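Tetur07g02040 (PDB 6BDJ) probably uses a bound ferric iron and molecular oxygen to cleave catechol-type aromatic rings between the two hydroxyl-bearing carbons, as intradiol dioxygenases do. Local coordinates at residues A[46-51]-A[149-154]; A[40-45]-A[86-91]; A[94-99]-A[139-144]. All coordinates share one frame; numbering follows the deposited sequence.

Interaction 1 of 3, residues A[46-51]-A[149-154]. With FE (Fe (III) ion), chain C.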
loop_
_atom_site.group_PDB
_atom_site.type_symbol
_atom_site.label_atom_id
_atom_site.label_comp_id
_atom_site.label_asym_id
_atom_site.label_seq_id
_atom_site.Cartn_x
_atom_site.Cartn_y
_atom_site.Cartn_z
ATOM N N PHE A 46 1.878 -10.330 2.572
ATOM C CA PHE A 46 2.304 -10.276 1.171
ATOM C C PHE A 46 2.082 -11.621 0.533
ATOM O O PHE A 46 2.311 -12.673 1.165
ATOM C CB PHE A 46 3.763 -9.865 0.996
ATOM C CG PHE A 46 4.182 -9.717 -0.445
ATOM C CD1 PHE A 46 3.505 -8.848 -1.306
ATOM C CD2 PHE A 46 5.238 -10.467 -0.964
ATOM C CE1 PHE A 46 3.875 -8.737 -2.638
ATOM C CE2 PHE A 46 5.617 -10.346 -2.275
ATOM C CZ PHE A 46 4.944 -9.489 -3.126
ATOM N N ILE A 47 1.616 -11.584 -0.723
ATOM C CA ILE A 47 1.448 -12.780 -1.540
ATOM C C ILE A 47 2.147 -12.490 -2.847
ATOM O O ILE A 47 1.746 -11.616 -3.614
ATOM C CB ILE A 47 -0.021 -13.138 -1.796
ATOM C CG1 ILE A 47 -0.707 -13.496 -0.483
ATOM C CG2 ILE A 47 -0.122 -14.356 -2.723
ATOM C CD1 ILE A 47 -2.211 -13.774 -0.603
ATOM N N GLU A 48 3.205 -13.243 -3.079
ATOM C CA GLU A 48 4.092 -12.984 -4.187
ATOM C C GLU A 48 3.540 -13.641 -5.447
ATOM O O GLU A 48 3.872 -14.772 -5.774
ATOM C CB GLU A 48 5.505 -13.458 -3.876
ATOM C CG GLU A 48 6.481 -12.915 -4.904
ATOM C CD GLU A 48 7.958 -13.141 -4.580
ATOM O OE1 GLU A 48 8.307 -13.716 -3.520
ATOM O OE2 GLU A 48 8.764 -12.709 -5.425
ATOM N N GLU A 49 2.674 -12.911 -6.128
ATOM C CA GLU A 49 2.006 -13.358 -7.352
ATOM C C GLU A 49 1.877 -12.189 -8.294
ATOM O O GLU A 49 1.528 -11.099 -7.876
ATOM C CB GLU A 49 0.607 -13.911 -7.037
ATOM C CG GLU A 49 0.594 -15.313 -6.403
ATOM C CD GLU A 49 -0.799 -15.734 -5.941
ATOM O OE1 GLU A 49 -1.755 -14.941 -6.118
ATOM O OE2 GLU A 49 -0.949 -16.835 -5.350
ATOM N N ASP A 50 2.136 -12.448 -9.577
ATOM C CA ASP A 50 1.875 -11.501 -10.647
ATOM C C ASP A 50 0.359 -11.512 -10.902
ATOM O O ASP A 50 -0.184 -12.444 -11.498
ATOM C CB ASP A 50 2.623 -11.895 -11.934
ATOM C CG ASP A 50 4.147 -11.621 -11.857
ATOM O OD1 ASP A 50 4.659 -11.243 -10.778
ATOM O OD2 ASP A 50 4.846 -11.809 -12.882
ATOM N N ILE A 51 -0.292 -10.462 -10.413
ATOM C CA ILE A 51 -1.668 -10.166 -10.707
ATOM C C ILE A 51 -1.641 -8.769 -11.274
ATOM O O ILE A 51 -1.866 -7.779 -10.571
ATOM C CB ILE A 51 -2.548 -10.266 -9.467
ATOM C CG1 ILE A 51 -2.374 -11.649 -8.837
ATOM C CG2 ILE A 51 -4.017 -10.067 -9.864
ATOM C CD1 ILE A 51 -3.031 -11.788 -7.470
ATOM N N HIS A 149 -0.080 -1.302 1.807
ATOM C CA HIS A 149 1.272 -1.755 1.606
ATOM C C HIS A 149 1.703 -1.678 0.175
ATOM O O HIS A 149 0.866 -1.772 -0.728
ATOM C CB HIS A 149 1.403 -3.198 1.954
ATOM C CG HIS A 149 1.153 -3.513 3.369
ATOM N ND1 HIS A 149 2.183 -3.657 4.286
ATOM C CD2 HIS A 149 0.007 -3.766 4.027
ATOM C CE1 HIS A 149 1.667 -3.985 5.454
ATOM N NE2 HIS A 149 0.353 -4.055 5.319
ATOM N N TYR A 150 3.021 -1.629 -0.025
ATOM C CA TYR A 150 3.605 -1.658 -1.356
ATOM C C TYR A 150 4.997 -2.260 -1.298
ATOM O O TYR A 150 5.711 -2.121 -0.298
ATOM C CB TYR A 150 3.628 -0.271 -2.010
ATOM C CG TYR A 150 4.694 0.656 -1.485
ATOM C CD1 TYR A 150 4.461 1.471 -0.385
ATOM C CD2 TYR A 150 5.931 0.729 -2.093
ATOM C CE1 TYR A 150 5.448 2.321 0.104
ATOM C CE2 TYR A 150 6.925 1.559 -1.611
ATOM C CZ TYR A 150 6.682 2.357 -0.512
ATOM O OH TYR A 150 7.697 3.187 -0.057
ATOM N N ARG A 151 5.366 -2.933 -2.373
ATOM C CA ARG A 151 6.653 -3.563 -2.503
ATOM C C ARG A 151 7.082 -3.445 -3.944
ATOM O O ARG A 151 6.273 -3.649 -4.853
ATOM C CB ARG A 151 6.543 -5.020 -2.081
ATOM C CG ARG A 151 7.680 -5.915 -2.509
ATOM C CD ARG A 151 7.683 -7.179 -1.650
ATOM N NE ARG A 151 8.449 -8.231 -2.285
ATOM C CZ ARG A 151 8.882 -9.368 -1.735
ATOM N NH1 ARG A 151 8.690 -9.663 -0.449
ATOM N NH2 ARG A 151 9.553 -10.235 -2.503
ATOM N N ILE A 152 8.343 -3.089 -4.159
ATOM C CA ILE A 152 8.870 -2.786 -5.498
ATOM C C ILE A 152 10.026 -3.689 -5.861
ATOM O O ILE A 152 11.013 -3.773 -5.129
ATOM C CB ILE A 152 9.334 -1.333 -5.615
ATOM C CG1 ILE A 152 8.175 -0.422 -5.206
ATOM C CG2 ILE A 152 9.774 -1.029 -7.045
ATOM C CD1 ILE A 152 8.562 1.009 -4.957
ATOM N N HIS A 153 9.917 -4.327 -7.023
ATOM C CA HIS A 153 11.002 -5.120 -7.570
ATOM C C HIS A 153 11.576 -4.371 -8.738
ATOM O O HIS A 153 10.825 -3.883 -9.586
ATOM C CB HIS A 153 10.540 -6.486 -8.045
ATOM C CG HIS A 153 9.954 -7.342 -6.970
ATOM N ND1 HIS A 153 9.547 -8.639 -7.201
ATOM C CD2 HIS A 153 9.733 -7.105 -5.652
ATOM C CE1 HIS A 153 9.096 -9.165 -6.079
ATOM N NE2 HIS A 153 9.189 -8.252 -5.124
ATOM N N ALA A 154 12.902 -4.252 -8.761
ATOM C CA ALA A 154 13.638 -3.727 -9.918
ATOM C C ALA A 154 14.861 -4.584 -10.076
ATOM O O ALA A 154 15.470 -4.958 -9.076
ATOM C CB ALA A 154 14.046 -2.276 -9.718
HETATM FE FE FE C . -1.381 -4.449 6.838
HETATM O O HOH W 1 -0.311 -6.273 7.313
#

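Interaction 2 of 3, residues A[40-45]-A[86-91]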
loop_
_atom_site.group_PDB
_atom_site.type_symbol
_atom_site.label_atom_id
_atom_site.label_comp_id
_atom_site.label_asym_id
_atom_site.label_seq_id
_atom_site.Cartn_x
_atom_site.Cartn_y
_atom_site.Cartn_z
ATOM N N VAL A 40 9.292 0.447 5.326
ATOM C CA VAL A 40 8.451 0.051 6.467
ATOM C C VAL A 40 8.259 -1.447 6.316
ATOM O O VAL A 40 8.164 -1.954 5.182
ATOM C CB VAL A 40 7.059 0.728 6.408
ATOM C CG1 VAL A 40 6.272 0.413 7.670
ATOM C CG2 VAL A 40 7.178 2.241 6.276
ATOM N N GLY A 41 8.135 -2.144 7.442
ATOM C CA GLY A 41 8.014 -3.605 7.441
ATOM C C GLY A 41 6.851 -4.091 6.553
ATOM O O GLY A 41 5.821 -3.443 6.434
ATOM N N GLU A 42 7.058 -5.233 5.925
ATOM C CA GLU A 42 6.091 -5.826 5.000
ATOM C C GLU A 42 4.794 -6.236 5.676
ATOM O O GLU A 42 3.722 -6.259 5.044
ATOM C CB GLU A 42 6.719 -7.071 4.401
ATOM C CG GLU A 42 5.939 -7.707 3.284
ATOM C CD GLU A 42 6.788 -8.747 2.594
ATOM O OE1 GLU A 42 6.836 -9.917 3.081
ATOM O OE2 GLU A 42 7.423 -8.373 1.575
ATOM N N GLY A 43 4.913 -6.603 6.949
ATOM C CA GLY A 43 3.868 -7.332 7.640
ATOM C C GLY A 43 3.711 -8.732 7.070
ATOM O O GLY A 43 4.472 -9.132 6.190
ATOM N N PRO A 44 2.718 -9.476 7.561
ATOM C CA PRO A 44 2.577 -10.899 7.260
ATOM C C PRO A 44 1.779 -11.290 6.032
ATOM O O PRO A 44 1.692 -12.477 5.736
ATOM C CB PRO A 44 1.860 -11.448 8.512
ATOM C CG PRO A 44 1.345 -10.255 9.273
ATOM C CD PRO A 44 1.684 -9.019 8.498
ATOM N N TYR A 45 1.181 -10.336 5.327
ATOM C CA TYR A 45 0.195 -10.688 4.308
ATOM C C TYR A 45 0.578 -10.461 2.861
ATOM O O TYR A 45 -0.312 -10.484 1.983
ATOM C CB TYR A 45 -1.142 -10.021 4.625
ATOM C CG TYR A 45 -1.630 -10.316 6.037
ATOM C CD1 TYR A 45 -1.687 -11.622 6.528
ATOM C CD2 TYR A 45 -2.002 -9.287 6.885
ATOM C CE1 TYR A 45 -2.151 -11.891 7.804
ATOM C CE2 TYR A 45 -2.459 -9.536 8.184
ATOM C CZ TYR A 45 -2.539 -10.841 8.635
ATOM O OH TYR A 45 -2.988 -11.079 9.908
ATOM N N TYR A 86 3.961 -3.769 -6.447
ATOM C CA TYR A 86 2.867 -4.464 -5.834
ATOM C C TYR A 86 2.208 -3.623 -4.762
ATOM O O TYR A 86 2.888 -3.021 -3.950
ATOM C CB TYR A 86 3.366 -5.709 -5.129
ATOM C CG TYR A 86 4.062 -6.742 -5.967
ATOM C CD1 TYR A 86 5.366 -6.528 -6.415
ATOM C CD2 TYR A 86 3.448 -7.962 -6.289
ATOM C CE1 TYR A 86 6.041 -7.477 -7.155
ATOM C CE2 TYR A 86 4.122 -8.925 -7.046
ATOM C CZ TYR A 86 5.428 -8.670 -7.463
ATOM O OH TYR A 86 6.164 -9.590 -8.176
ATOM N N ILE A 87 0.886 -3.605 -4.712
ATOM C CA ILE A 87 0.183 -3.140 -3.521
ATOM C C ILE A 87 -0.748 -4.199 -2.995
ATOM O O ILE A 87 -1.179 -5.096 -3.717
ATOM C CB ILE A 87 -0.560 -1.813 -3.741
ATOM C CG1 ILE A 87 -1.654 -1.934 -4.806
ATOM C CG2 ILE A 87 0.430 -0.746 -4.211
ATOM C CD1 ILE A 87 -2.539 -0.698 -4.829
ATOM N N TRP A 88 -1.001 -4.112 -1.698
ATOM C CA TRP A 88 -2.012 -4.912 -1.055
ATOM C C TRP A 88 -2.510 -4.192 0.167
ATOM O O TRP A 88 -1.788 -3.401 0.807
ATOM C CB TRP A 88 -1.534 -6.341 -0.722
ATOM C CG TRP A 88 -0.430 -6.465 0.365
ATOM C CD1 TRP A 88 -0.548 -7.002 1.636
ATOM C CD2 TRP A 88 0.944 -6.124 0.217
ATOM N NE1 TRP A 88 0.665 -6.997 2.274
ATOM C CE2 TRP A 88 1.598 -6.450 1.441
ATOM C CE3 TRP A 88 1.687 -5.547 -0.810
ATOM C CZ2 TRP A 88 2.968 -6.225 1.644
ATOM C CZ3 TRP A 88 3.053 -5.335 -0.606
ATOM C CH2 TRP A 88 3.672 -5.674 0.608
ATOM N N GLN A 89 -3.781 -4.431 0.463
ATOM C CA GLN A 89 -4.464 -3.677 1.502
ATOM C C GLN A 89 -5.676 -4.477 1.997
ATOM O O GLN A 89 -6.199 -5.337 1.299
ATOM C CB GLN A 89 -4.911 -2.334 0.948
ATOM C CG GLN A 89 -6.028 -2.449 -0.077
ATOM C CD GLN A 89 -6.457 -1.126 -0.672
ATOM O OE1 GLN A 89 -5.764 -0.552 -1.500
ATOM N NE2 GLN A 89 -7.634 -0.669 -0.291
ATOM N N PRO A 90 -6.160 -4.160 3.188
ATOM C CA PRO A 90 -7.399 -4.816 3.627
ATOM C C PRO A 90 -8.655 -4.157 3.108
ATOM O O PRO A 90 -8.648 -2.955 2.800
ATOM C CB PRO A 90 -7.342 -4.660 5.129
ATOM C CG PRO A 90 -6.579 -3.403 5.358
ATOM C CD PRO A 90 -5.685 -3.176 4.178
ATOM N N ASP A 91 -9.744 -4.921 3.051
ATOM C CA ASP A 91 -11.056 -4.348 2.720
ATOM C C ASP A 91 -11.598 -3.471 3.849
ATOM O O ASP A 91 -10.969 -3.357 4.905
ATOM C CB ASP A 91 -12.049 -5.436 2.245
ATOM C CG ASP A 91 -12.707 -6.224 3.360
ATOM O OD1 ASP A 91 -12.553 -5.921 4.551
ATOM O OD2 ASP A 91 -13.443 -7.157 3.023
HETATM O O HOH W 2 1.245 -7.589 5.251
#

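Interaction 3 of 3, residues A[94-99]-A[139-144]. With FE (Fe (III) ion), chain C.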
loop_
_atom_site.group_PDB
_atom_site.type_symbol
_atom_site.label_atom_id
_atom_site.label_comp_id
_atom_site.label_asym_id
_atom_site.label_seq_id
_atom_site.Cartn_x
_atom_site.Cartn_y
_atom_site.Cartn_z
ATOM N N GLY A 94 -11.316 -4.670 7.369
ATOM C CA GLY A 94 -9.983 -5.087 7.770
ATOM C C GLY A 94 -9.495 -6.465 7.389
ATOM O O GLY A 94 -8.558 -6.963 8.030
ATOM N N ILE A 95 -10.124 -7.076 6.379
ATOM C CA ILE A 95 -9.770 -8.418 5.938
ATOM C C ILE A 95 -8.810 -8.353 4.744
ATOM O O ILE A 95 -8.996 -7.544 3.840
ATOM C CB ILE A 95 -11.033 -9.192 5.508
ATOM C CG1 ILE A 95 -12.011 -9.368 6.678
ATOM C CG2 ILE A 95 -10.678 -10.557 4.956
ATOM C CD1 ILE A 95 -11.429 -9.956 7.963
ATOM N N TYR A 96 -7.779 -9.189 4.787
ATOM C CA TYR A 96 -6.856 -9.358 3.686
ATOM C C TYR A 96 -7.234 -10.616 2.923
ATOM O O TYR A 96 -7.416 -11.675 3.520
ATOM C CB TYR A 96 -5.437 -9.533 4.192
ATOM C CG TYR A 96 -4.785 -8.238 4.615
ATOM C CD1 TYR A 96 -4.123 -7.463 3.703
ATOM C CD2 TYR A 96 -4.868 -7.793 5.929
ATOM C CE1 TYR A 96 -3.502 -6.275 4.079
ATOM C CE2 TYR A 96 -4.252 -6.607 6.329
ATOM C CZ TYR A 96 -3.558 -5.851 5.396
ATOM O OH TYR A 96 -2.990 -4.671 5.774
ATOM N N SER A 97 -7.303 -10.486 1.597
ATOM C CA SER A 97 -7.550 -11.606 0.691
ATOM C C SER A 97 -6.429 -12.612 0.819
ATOM O O SER A 97 -5.275 -12.230 1.006
ATOM C CB SER A 97 -7.696 -11.122 -0.730
ATOM O OG SER A 97 -6.523 -10.569 -1.309
ATOM N N GLY A 98 -6.797 -13.891 0.837
ATOM C CA GLY A 98 -5.872 -14.947 1.166
ATOM C C GLY A 98 -5.782 -15.311 2.636
ATOM O O GLY A 98 -5.378 -16.430 2.971
ATOM N N PHE A 99 -6.141 -14.376 3.507
ATOM C CA PHE A 99 -6.136 -14.586 4.956
ATOM C C PHE A 99 -7.505 -14.204 5.522
ATOM O O PHE A 99 -7.614 -13.635 6.584
ATOM C CB PHE A 99 -5.013 -13.727 5.559
ATOM C CG PHE A 99 -3.670 -13.974 4.922
ATOM C CD1 PHE A 99 -2.850 -14.993 5.376
ATOM C CD2 PHE A 99 -3.250 -13.208 3.850
ATOM C CE1 PHE A 99 -1.630 -15.243 4.784
ATOM C CE2 PHE A 99 -2.023 -13.444 3.246
ATOM C CZ PHE A 99 -1.213 -14.471 3.713
ATOM N N GLY A 139 -9.730 -0.271 4.750
ATOM C CA GLY A 139 -10.169 -0.401 6.133
ATOM C C GLY A 139 -8.916 -0.575 6.975
ATOM O O GLY A 139 -7.804 -0.253 6.549
ATOM N N HIS A 140 -9.074 -1.077 8.180
ATOM C CA HIS A 140 -7.911 -1.365 8.973
ATOM C C HIS A 140 -8.205 -2.374 9.993
ATOM O O HIS A 140 -9.346 -2.577 10.435
ATOM C CB HIS A 140 -7.421 -0.123 9.735
ATOM C CG HIS A 140 -8.496 0.581 10.507
ATOM N ND1 HIS A 140 -8.781 0.296 11.824
ATOM C CD2 HIS A 140 -9.371 1.541 10.127
ATOM C CE1 HIS A 140 -9.784 1.057 12.222
ATOM N NE2 HIS A 140 -10.154 1.827 11.215
ATOM N N TYR A 141 -7.110 -2.880 10.546
ATOM C CA TYR A 141 -7.103 -3.828 11.615
ATOM C C TYR A 141 -7.266 -3.113 12.943
ATOM O O TYR A 141 -7.316 -1.878 12.993
ATOM C CB TYR A 141 -5.715 -4.469 11.600
ATOM C CG TYR A 141 -5.697 -5.870 11.093
ATOM C CD1 TYR A 141 -6.154 -6.163 9.833
ATOM C CD2 TYR A 141 -5.222 -6.905 11.874
ATOM C CE1 TYR A 141 -6.128 -7.449 9.347
ATOM C CE2 TYR A 141 -5.204 -8.199 11.402
ATOM C CZ TYR A 141 -5.665 -8.463 10.132
ATOM O OH TYR A 141 -5.672 -9.741 9.615
ATOM N N PRO A 142 -7.299 -3.917 14.062
ATOM C CA PRO A 142 -7.223 -3.376 15.403
ATOM C C PRO A 142 -5.747 -3.369 15.761
ATOM O O PRO A 142 -5.022 -4.342 15.469
ATOM C CB PRO A 142 -7.990 -4.432 16.234
ATOM C CG PRO A 142 -7.844 -5.718 15.463
ATOM C CD PRO A 142 -7.321 -5.405 14.116
ATOM N N GLY A 143 -5.271 -2.276 16.328
ATOM C CA GLY A 143 -3.839 -2.169 16.635
ATOM C C GLY A 143 -3.012 -1.690 15.445
ATOM O O GLY A 143 -1.790 -1.822 15.446
ATOM N N ARG A 144 -3.691 -1.164 14.422
ATOM C CA ARG A 144 -3.048 -0.582 13.256
ATOM C C ARG A 144 -3.868 0.577 12.715
ATOM O O ARG A 144 -5.098 0.573 12.719
ATOM C CB ARG A 144 -2.881 -1.610 12.129
ATOM C CG ARG A 144 -1.829 -2.684 12.374
ATOM C CD ARG A 144 -0.415 -2.128 12.586
ATOM N NE ARG A 144 -0.082 -0.969 11.752
ATOM C CZ ARG A 144 0.540 -1.013 10.569
ATOM N NH1 ARG A 144 0.800 0.118 9.933
ATOM N NH2 ARG A 144 0.907 -2.177 10.028
HETATM FE FE FE C . -1.381 -4.449 6.838
HETATM O O HOH W 1 -0.311 -6.273 7.313
#

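Interaction 1 of 3, residues A[46-51]-A[149-154]
The guanidinium of Arg151 lies nearly flat over the CE2 rim of the Phe46 ring. The two planes are only 21° from parallel, with CE2 of Phe46 beneath the middle of the guanidinium, 3.5 Å from CZ of Arg151. The arginine's aliphatic part joins in: CD of Arg151 sits over the face of the ring, 4.0 Å from the Phe46 centroid and close to its normal, a CH-pi contact. Phe46 is turned under the arginine by its first torsion, which sets CG opposite the backbone N (chi1 -176°). Next outward comes Glu48, whose extended chain carries its carboxylate toward the same cation. OE1 of Glu48 stands 3.8 Å from NH2 of Arg151, but well out of the guanidinium plane, making this a long salt bridge that works through charge alone. The other oxygen, OE2 of Glu48, comes to the rim of the imidazole, 3.6 Å from CE1 of His153.

Arg151 belongs to strand 148-154 of the large mixed sheet of the dioxygenase fold, and this contact lays the loop before strand 64-73 along that strand. Two residues back on the same strand, NE2 of His149 binds the iron at 2.3 Å, alongside His147, Tyr96 and a water.

What steadies the guanidinium lies partly on its own strand. NE of Arg151 donates to NE2 of His153 at 2.9 Å; the bond is nearly straight (167°) and lies in both planes, while NH2 adds a weak second bond to the same nitrogen. Because NE2 is the acceptor, the imidazole proton is probably on ND1. The remaining arm, NH1, makes a salt bridge with Glu42, its main charged partner. Beyond its CZ end, Phe46 sets its ring edge on the face of Tyr86.

Interaction 2 of 3, residues A[40-45]-A[86-91]
Trp88 pushes the rim of its indole against two parts of the loop 40-45, Glu42 at the benzo end and Tyr45 at the pyrrole end. CZ2 of Trp88 lies 3.7 Å from CG of Glu42, whose extended side chain crosses the indole at about a right angle. The carbonyl of the same residue meets the ring edge near its plane, with O of Glu42 3.5 Å from CZ2 of Trp88. At the other end, O of Tyr45 approaches CD1 of Trp88 obliquely; this carbonyl oxygen also accepts a hydrogen bond from Arg120.

No direct hydrogen bond crosses between the segments. A single water does that work: it lies in the indole plane and accepts from NE1 of Trp88 at 3.1 Å and from N of Tyr45 at 2.7 Å, while donating to O of Glu42 at 2.8 Å. Three buried polar groups are thus satisfied together, and the loop is held in a bend around the water. Trp88 ends strand 84-88 of the mixed sheet, and its ring also stacks on the iron ligand His149 of the adjacent strand 148-154, which makes it a second-shell neighbour of the metal site of this intradiol dioxygenase fold. Its CB already points at the loop; the first torsion (chi1 67°), with CG between the backbone N and the carbonyl carbon, swings the indole over that neighbouring strand. A leucine in its place would probably leave the water without its indole donor and His149 without the ring it stacks on.

Glu42 OE1 accepts from the backbone N of Trp236, while OE2 pairs with Arg151. Pro44 CG rests 3.9 Å above the plane of the Tyr45 ring, over its centre, and the iron ligand Tyr96 also meets that ring.

Interaction 3 of 3, residues A[94-99]-A[139-144]
Tyr141, in the conformer described, one of two for this side chain, sets its ring obliquely against that of Tyr96, neither stacked on it nor edge-to-face. The planes are then 51° apart and the centroids 5.8 Å from each other. Contact is made by one side of each ring: CE1 of Tyr141 lies near the Tyr96 plane, at its edge, 3.7 Å from CE2 of Tyr96. Tyr96 has CG opposite its carbonyl carbon (chi1 -78°), and the ring thrown out this way puts its OH on the iron at 1.9 Å. His147, His149 and a water also bind the metal.

The OH of Tyr141 lies 7.4 Å from the iron in this conformer, although this tyrosine is an iron ligand elsewhere for the same protein. The pair thus recalls the two tyrosines of intradiol dioxygenases, one of which leaves the metal when substrate binds; Tyr141 would probably be that mobile one.

Beside the ring pair the backbones come close, with CA of Gly94 3.7 Å from O of His140. A side chain on Gly94 would run into that carbonyl. His140 points away from Gly94, and its ND1 donates to the carbonyl O of the next residue, Tyr141, at 2.9 Å. From Tyr96 to Phe99 a type II turn, closed by Phe99 N to Tyr96 O, reverses the chain.

Both segments are loops: 94-99 runs between strands 84-88 and 120-124, with Tyr96 packing on Arg120, and 139-144 connects strand 130-136 to strand 148-154, which carries His149.

In the fold
Interaction 2 is the buried one, whereas interactions 1 and 3 are partly buried. Interactions 1 and 2 use neighbouring strands of one sheet, 148-154 and 84-88, the Arg151-Glu42 salt bridge joins them, and consecutive pieces of the same N-terminal loop cover them; interaction 3 joins two loops. Chemistry changes accordingly: charge and a flat cation over an aromatic ring in 1, an indole edge and a water-bridged backbone in 2, tyrosines beside a metal in 3. The iron and its water belong to both 1 and 3, through His149 and Tyr96. Tyr45 links 2 to 3, packing on Tyr96 and probably hydrogen bonding to the hydroxyl of Tyr141 in the conformer described.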